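Local coordinates for protein protease (Penicillium cyclopium, PDB 5Z6O) that cleaves peptide bonds as a subtilisin-like serine protease of the proteinase K kind, probably through a charge relay system, at residues P9-L13 with K85-K90; D46-D51 with A215-G220. Residues are numbered along the deposited sequence.

Interaction 1: P9-L13 with K85-K90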
ATOM      1  N   PRO A   9      15.368  -7.221   4.886  1.00 14.01           N
ATOM      2  CA  PRO A   9      16.134  -6.431   3.908  1.00 12.59           C
ATOM      3  C   PRO A   9      15.603  -5.029   3.664  1.00 16.82           C
ATOM      4  O   PRO A   9      16.170  -4.307   2.834  1.00 18.37           O
ATOM      5  CB  PRO A   9      16.030  -7.277   2.632  1.00 16.83           C
ATOM      6  CG  PRO A   9      14.770  -8.007   2.781  1.00 15.32           C
ATOM      7  CD  PRO A   9      14.640  -8.336   4.260  1.00 13.46           C
ATOM      8  N   SER A  10      14.532  -4.621   4.339  1.00 10.43           N
ATOM      9  CA  SER A  10      14.079  -3.235   4.277  1.00  8.37           C
ATOM     10  C   SER A  10      13.726  -2.821   5.697  1.00  9.12           C
ATOM     11  O   SER A  10      12.989  -3.558   6.364  1.00 11.28           O
ATOM     12  CB  SER A  10      12.854  -3.082   3.364  1.00  9.66           C
ATOM     13  OG  SER A  10      12.438  -1.713   3.345  1.00 11.99           O
ATOM     14  N   TRP A  11      14.230  -1.658   6.149  1.00  9.54           N
ATOM     15  CA  TRP A  11      13.959  -1.193   7.519  1.00 10.30           C
ATOM     16  C   TRP A  11      12.470  -1.016   7.774  1.00 12.08           C
ATOM     17  O   TRP A  11      12.031  -1.131   8.920  1.00  8.93           O
ATOM     18  CB  TRP A  11      14.713   0.135   7.821  1.00 11.24           C
ATOM     19  CG  TRP A  11      14.149   1.317   7.092  1.00 10.01           C
ATOM     20  CD1 TRP A  11      14.500   1.772   5.844  1.00 10.90           C
ATOM     21  CD2 TRP A  11      13.115   2.192   7.554  1.00  8.64           C
ATOM     22  NE1 TRP A  11      13.734   2.869   5.501  1.00 10.33           N
ATOM     23  CE2 TRP A  11      12.854   3.125   6.520  1.00  7.99           C
ATOM     24  CE3 TRP A  11      12.351   2.249   8.718  1.00  8.37           C
ATOM     25  CZ2 TRP A  11      11.895   4.129   6.641  1.00 10.82           C
ATOM     26  CZ3 TRP A  11      11.372   3.269   8.824  1.00  7.67           C
ATOM     27  CH2 TRP A  11      11.192   4.198   7.813  1.00 10.67           C
ATOM     28  N   GLY A  12      11.666  -0.788   6.732  1.00  9.22           N
ATOM     29  CA  GLY A  12      10.243  -0.546   6.961  1.00  7.68           C
ATOM     30  C   GLY A  12       9.518  -1.769   7.510  1.00  8.54           C
ATOM     31  O   GLY A  12       8.623  -1.647   8.361  1.00 11.51           O
ATOM     32  N   LEU A  13       9.926  -2.968   7.078  1.00  9.50           N
ATOM     33  CA  LEU A  13       9.317  -4.181   7.611  1.00  7.37           C
ATOM     34  C   LEU A  13       9.579  -4.311   9.099  1.00  8.45           C
ATOM     35  O   LEU A  13       8.662  -4.532   9.898  1.00 11.18           O
ATOM     36  CB  LEU A  13       9.872  -5.418   6.885  1.00 10.31           C
ATOM     37  CG  LEU A  13       9.558  -5.496   5.391  1.00 11.09           C
ATOM     38  CD1 LEU A  13      10.170  -6.794   4.857  1.00 13.44           C
ATOM     39  CD2 LEU A  13       8.031  -5.514   5.128  1.00  9.66           C
ATOM     40  N   LYS A  85      10.210 -11.924   0.342  1.00 10.25           N
ATOM     41  CA  LYS A  85      11.349 -11.343   1.036  1.00 14.77           C
ATOM     42  C   LYS A  85      11.097  -9.891   1.426  1.00 14.19           C
ATOM     43  O   LYS A  85      11.437  -9.495   2.533  1.00 13.38           O
ATOM     44  CB  LYS A  85      12.611 -11.434   0.175  1.00 22.24           C
ATOM     45  CG  LYS A  85      13.467 -12.651   0.504  1.00 43.99           C
ATOM     46  CD  LYS A  85      14.684 -12.754  -0.403  1.00 50.29           C
ATOM     47  CE  LYS A  85      15.312 -11.381  -0.655  1.00 55.03           C
ATOM     48  NZ  LYS A  85      16.023 -10.830   0.535  1.00 55.90           N
ATOM     49  N   PHE A  86      10.469  -9.091   0.563  1.00 10.88           N
ATOM     50  CA  PHE A  86      10.382  -7.660   0.828  1.00  6.41           C
ATOM     51  C   PHE A  86       9.024  -7.219   1.341  1.00  9.90           C
ATOM     52  O   PHE A  86       8.824  -6.023   1.526  1.00  8.87           O
ATOM     53  CB  PHE A  86      10.736  -6.871  -0.438  1.00  8.01           C
ATOM     54  CG  PHE A  86      12.118  -7.171  -0.945  1.00  9.49           C
ATOM     55  CD1 PHE A  86      13.223  -6.681  -0.285  1.00  9.35           C
ATOM     56  CD2 PHE A  86      12.287  -7.932  -2.090  1.00 10.86           C
ATOM     57  CE1 PHE A  86      14.504  -6.972  -0.742  1.00 15.40           C
ATOM     58  CE2 PHE A  86      13.556  -8.218  -2.562  1.00 16.97           C
ATOM     59  CZ  PHE A  86      14.652  -7.750  -1.875  1.00 19.27           C
ATOM     60  N   GLY A  87       8.103  -8.154   1.621  1.00  9.09           N
ATOM     61  CA  GLY A  87       6.719  -7.750   1.823  1.00  8.72           C
ATOM     62  C   GLY A  87       6.123  -7.977   3.191  1.00 10.94           C
ATOM     63  O   GLY A  87       6.624  -8.772   3.991  1.00  8.30           O
ATOM     64  N   VAL A  88       5.021  -7.259   3.445  1.00  8.15           N
ATOM     65  CA  VAL A  88       4.308  -7.301   4.721  1.00  4.41           C
ATOM     66  C   VAL A  88       3.457  -8.573   4.841  1.00  7.49           C
ATOM     67  O   VAL A  88       3.541  -9.296   5.840  1.00  9.13           O
ATOM     68  CB  VAL A  88       3.433  -6.032   4.877  1.00  6.51           C
ATOM     69  CG1 VAL A  88       2.610  -6.097   6.210  1.00  7.12           C
ATOM     70  CG2 VAL A  88       4.321  -4.777   4.930  1.00  9.74           C
ATOM     71  N   ALA A  89       2.625  -8.850   3.844  1.00  7.53           N
ATOM     72  CA  ALA A  89       1.644  -9.936   3.898  1.00  8.89           C
ATOM     73  C   ALA A  89       2.141 -11.009   2.945  1.00  9.84           C
ATOM     74  O   ALA A  89       1.773 -11.038   1.765  1.00 10.17           O
ATOM     75  CB  ALA A  89       0.226  -9.453   3.524  1.00  8.22           C
ATOM     76  N   LYS A  90       2.980 -11.906   3.474  1.00  9.23           N
ATOM     77  CA  LYS A  90       3.798 -12.772   2.639  1.00 11.19           C
ATOM     78  C   LYS A  90       3.029 -13.930   2.010  1.00 12.21           C
ATOM     79  O   LYS A  90       3.620 -14.646   1.207  1.00 13.16           O
ATOM     80  CB  LYS A  90       4.966 -13.317   3.461  1.00 13.00           C
ATOM     81  CG  LYS A  90       5.902 -12.186   3.939  1.00  6.64           C
ATOM     82  CD  LYS A  90       7.147 -12.718   4.597  1.00 14.78           C
ATOM     83  CE  LYS A  90       7.881 -11.567   5.244  1.00 10.27           C
ATOM     84  NZ  LYS A  90       8.648 -10.739   4.294  1.00 11.20           N
TER

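Interaction 2: D46-D51 with A215-G220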
ATOM      1  N   ASP A  46       5.795  -7.271 -12.452  1.00 10.77           N
ATOM      2  CA  ASP A  46       6.578  -8.385 -13.019  1.00 11.24           C
ATOM      3  C   ASP A  46       6.170  -9.629 -12.254  1.00 11.79           C
ATOM      4  O   ASP A  46       6.799 -10.008 -11.263  1.00 13.60           O
ATOM      5  CB  ASP A  46       8.068  -8.099 -12.904  1.00  9.55           C
ATOM      6  CG  ASP A  46       8.938  -9.235 -13.422  1.00 21.17           C
ATOM      7  OD1 ASP A  46       8.410 -10.187 -14.002  1.00 16.29           O
ATOM      8  OD2 ASP A  46      10.154  -9.170 -13.212  1.00 23.35           O
ATOM      9  N   ILE A  47       5.080 -10.262 -12.707  1.00 13.76           N
ATOM     10  CA  ILE A  47       4.498 -11.354 -11.944  1.00 11.19           C
ATOM     11  C   ILE A  47       5.397 -12.576 -11.934  1.00 17.15           C
ATOM     12  O   ILE A  47       5.217 -13.450 -11.081  1.00 21.06           O
ATOM     13  CB  ILE A  47       3.076 -11.724 -12.432  1.00 20.18           C
ATOM     14  CG1 ILE A  47       3.095 -12.209 -13.860  1.00 18.13           C
ATOM     15  CG2 ILE A  47       2.056 -10.531 -12.268  1.00 12.92           C
ATOM     16  CD1 ILE A  47       1.786 -12.851 -14.262  1.00 25.43           C
ATOM     17  N   GLY A  48       6.390 -12.630 -12.815  1.00 16.32           N
ATOM     18  CA  GLY A  48       7.336 -13.742 -12.788  1.00 16.66           C
ATOM     19  C   GLY A  48       8.431 -13.592 -11.760  1.00 25.44           C
ATOM     20  O   GLY A  48       9.250 -14.494 -11.584  1.00 20.48           O
ATOM     21  N   HIS A  49       8.463 -12.466 -11.047  1.00 16.69           N
ATOM     22  CA  HIS A  49       9.559 -12.209 -10.127  1.00 13.37           C
ATOM     23  C   HIS A  49       9.562 -13.226  -9.003  1.00 14.94           C
ATOM     24  O   HIS A  49       8.518 -13.609  -8.487  1.00 12.73           O
ATOM     25  CB  HIS A  49       9.444 -10.796  -9.529  1.00  9.75           C
ATOM     26  CG  HIS A  49      10.708 -10.313  -8.883  1.00 11.08           C
ATOM     27  ND1 HIS A  49      11.212 -10.851  -7.720  1.00 14.21           N
ATOM     28  CD2 HIS A  49      11.544  -9.308  -9.225  1.00 13.61           C
ATOM     29  CE1 HIS A  49      12.329 -10.224  -7.397  1.00 17.14           C
ATOM     30  NE2 HIS A  49      12.558  -9.289  -8.299  1.00 15.94           N
ATOM     31  N   ALA A  50      10.755 -13.651  -8.595  1.00 15.88           N
ATOM     32  CA  ALA A  50      10.824 -14.685  -7.567  1.00 18.16           C
ATOM     33  C   ALA A  50      10.148 -14.265  -6.265  1.00 16.33           C
ATOM     34  O   ALA A  50       9.652 -15.118  -5.524  1.00 16.63           O
ATOM     35  CB  ALA A  50      12.276 -15.067  -7.300  1.00 22.23           C
ATOM     36  N   ASP A  51      10.103 -12.959  -5.971  1.00 14.60           N
ATOM     37  CA  ASP A  51       9.563 -12.509  -4.699  1.00 12.02           C
ATOM     38  C   ASP A  51       8.079 -12.796  -4.557  1.00 10.56           C
ATOM     39  O   ASP A  51       7.581 -12.820  -3.431  1.00 15.86           O
ATOM     40  CB  ASP A  51       9.795 -10.994  -4.526  1.00 13.35           C
ATOM     41  CG  ASP A  51       9.825 -10.578  -3.065  1.00 17.93           C
ATOM     42  OD1 ASP A  51      10.429 -11.304  -2.266  1.00 16.74           O
ATOM     43  OD2 ASP A  51       9.265  -9.524  -2.706  1.00 15.26           O
ATOM     44  N   ALA A 215      11.274  -5.482  -4.573  1.00 11.60           N
ATOM     45  CA  ALA A 215      11.575  -6.122  -5.859  1.00 13.12           C
ATOM     46  C   ALA A 215      11.493  -5.131  -7.019  1.00 12.22           C
ATOM     47  O   ALA A 215      10.735  -4.152  -6.992  1.00 12.34           O
ATOM     48  CB  ALA A 215      10.572  -7.258  -6.111  1.00 11.63           C
ATOM     49  N   TYR A 216      12.250  -5.416  -8.076  1.00 13.14           N
ATOM     50  CA  TYR A 216      12.251  -4.604  -9.279  1.00 12.77           C
ATOM     51  C   TYR A 216      12.232  -5.538 -10.482  1.00 12.46           C
ATOM     52  O   TYR A 216      12.743  -6.657 -10.393  1.00 16.22           O
ATOM     53  CB  TYR A 216      13.516  -3.734  -9.286  1.00 13.87           C
ATOM     54  CG  TYR A 216      13.381  -2.410  -9.929  1.00 17.22           C
ATOM     55  CD1 TYR A 216      12.507  -1.453  -9.431  1.00 25.03           C
ATOM     56  CD2 TYR A 216      14.170  -2.085 -11.028  1.00 29.80           C
ATOM     57  CE1 TYR A 216      12.403  -0.215 -10.030  1.00 32.85           C
ATOM     58  CE2 TYR A 216      14.071  -0.856 -11.632  1.00 31.09           C
ATOM     59  CZ  TYR A 216      13.188   0.070 -11.134  1.00 28.42           C
ATOM     60  OH  TYR A 216      13.103   1.301 -11.751  1.00 48.98           O
ATOM     61  N   PRO A 217      11.593  -5.149 -11.579  1.00 11.51           N
ATOM     62  CA  PRO A 217      11.467  -6.068 -12.726  1.00 17.69           C
ATOM     63  C   PRO A 217      12.796  -6.684 -13.136  1.00 20.72           C
ATOM     64  O   PRO A 217      13.838  -6.026 -13.156  1.00 18.18           O
ATOM     65  CB  PRO A 217      10.910  -5.177 -13.830  1.00 11.56           C
ATOM     66  CG  PRO A 217      10.086  -4.137 -13.092  1.00 16.11           C
ATOM     67  CD  PRO A 217      10.933  -3.854 -11.832  1.00 13.57           C
ATOM     68  N   GLY A 218      12.756  -7.980 -13.438  1.00 28.88           N
ATOM     69  CA  GLY A 218      13.928  -8.683 -13.904  1.00 22.30           C
ATOM     70  C   GLY A 218      14.704  -9.417 -12.842  1.00 35.95           C
ATOM     71  O   GLY A 218      15.797  -9.897 -13.136  1.00 36.22           O
ATOM     72  N   GLY A 219      14.198  -9.482 -11.608  1.00 24.17           N
ATOM     73  CA  GLY A 219      14.725 -10.364 -10.581  1.00 26.03           C
ATOM     74  C   GLY A 219      15.566  -9.716  -9.497  1.00 24.26           C
ATOM     75  O   GLY A 219      15.882 -10.394  -8.511  1.00 31.93           O
ATOM     76  N   GLY A 220      15.968  -8.453  -9.637  1.00 17.48           N
ATOM     77  CA  GLY A 220      16.704  -7.770  -8.593  1.00 23.59           C
ATOM     78  C   GLY A 220      15.806  -6.976  -7.650  1.00 21.23           C
ATOM     79  O   GLY A 220      14.600  -7.220  -7.527  1.00 16.60           O
TER

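Interaction 1: P9-L13 with K85-K90
Residues 9-13 lead from a loop into the first turn of helix 11-16, with Ser-10 at the N-cap position, whereas 85-90 is an irregular connection between helix 73-82 and strand 93-98. The register advances in the same sense along both segments: the CA atoms of Pro-9 and Phe-86 are 6.6 Å apart, as are those of Leu-13 and Val-88. No hydrogen bond joins the two segments, and their contact buries 273 Å². Leu-13, one helical turn into the N-terminal segment and bonded from its N to Ser-10 O at 3.2 Å, contributes most. Its CD1 lies 3.7 Å from Phe-86 O and 3.8 Å from Lys-85 O, while CD2 meets Gly-87 C at 3.7 Å and Val-88 CG2 at 3.8 Å; the leucine thus packs against the backbone of 85-87 and the side chain of Val-88. Pro-9 covers the neighbouring end of the contact, its CG 3.7 Å from both Phe-86 CD1 and Lys-85 O, with Lys-85 NZ curling back to 3.8 Å from the same CG. Lys-90 turns its chain back so that NZ donates to Gly-87 O at 2.8 Å; it also bonds Ser-84 O and Gln-5 OE1, which ties the loop to the N-terminal strand 2-5. Phe-86 continues onto Thr-213 and Ala-214 of strand 212-215, and Leu-13 onto Tyr-26. The contact packs the N-terminal helix of a subtilase against the return loop of a beta-alpha-beta crossover, in which strand 56-61, helix 73-82 and strand 93-98 add neighbouring parallel strands to the central sheet.

Interaction 2: D46-D51 with A215-G220
A tight turn linking strands 212-215 and 221-224 of this subtilisin-type fold meets the loop that follows strand 37-42. Two hydrogen bonds cross between the segments. Gly-218 N, in the type II turn from Tyr-216 to Gly-219, donates to Asp-46 OD2 at 2.9 Å and an almost straight 171°. Asp-46 OD1 takes a weak bond from Gly-48 N at 3.4 Å, while Asp-46 N donates to Thr-75 OG1 of helix 73-82. His-49 uses both ring nitrogens: ND1 accepts from Asp-51 N at 3.0 Å, and NE2 donates to Gly-220 O at 3.0 Å. That carbonyl serves twice, since Tyr-216 N also reaches Gly-220 O at 3.0 Å. The carboxylate of Asp-51 is satisfied elsewhere, by Lys-85 N and Ser-79 OG. Positive phi angles at Gly-218 and Gly-219 favour glycine. Apolar contact comes from Ala-215, whose CB sits 3.7 Å from the centroid of the His-49 ring in a CH-pi contact, 15° off its normal.

In the fold
The centres of interactions 1 and 2 lie about 15 Å apart, and their segments alternate along the chain. They meet at Asp-51: Lys-85 N is 2.7 Å from Asp-51 OD1, a probable hydrogen bond, and Phe-86 CD2 packs 3.5 Å from Asp-51 OD2 and 3.6 Å from Ala-215 N. The Phe-86 ring thus bridges the two contacts. Helix 73-82, which begins with His-73, probably of the charge relay system, leads towards 85-90 and lies against 215-220. Interaction 1 lies away from the active site and the calcium; interaction 2 is nearer the active site, with the side chain of Tyr-216 about 6 Å from that of His-73 and about 10 Å from the bound phenylmethanesulfonic acid.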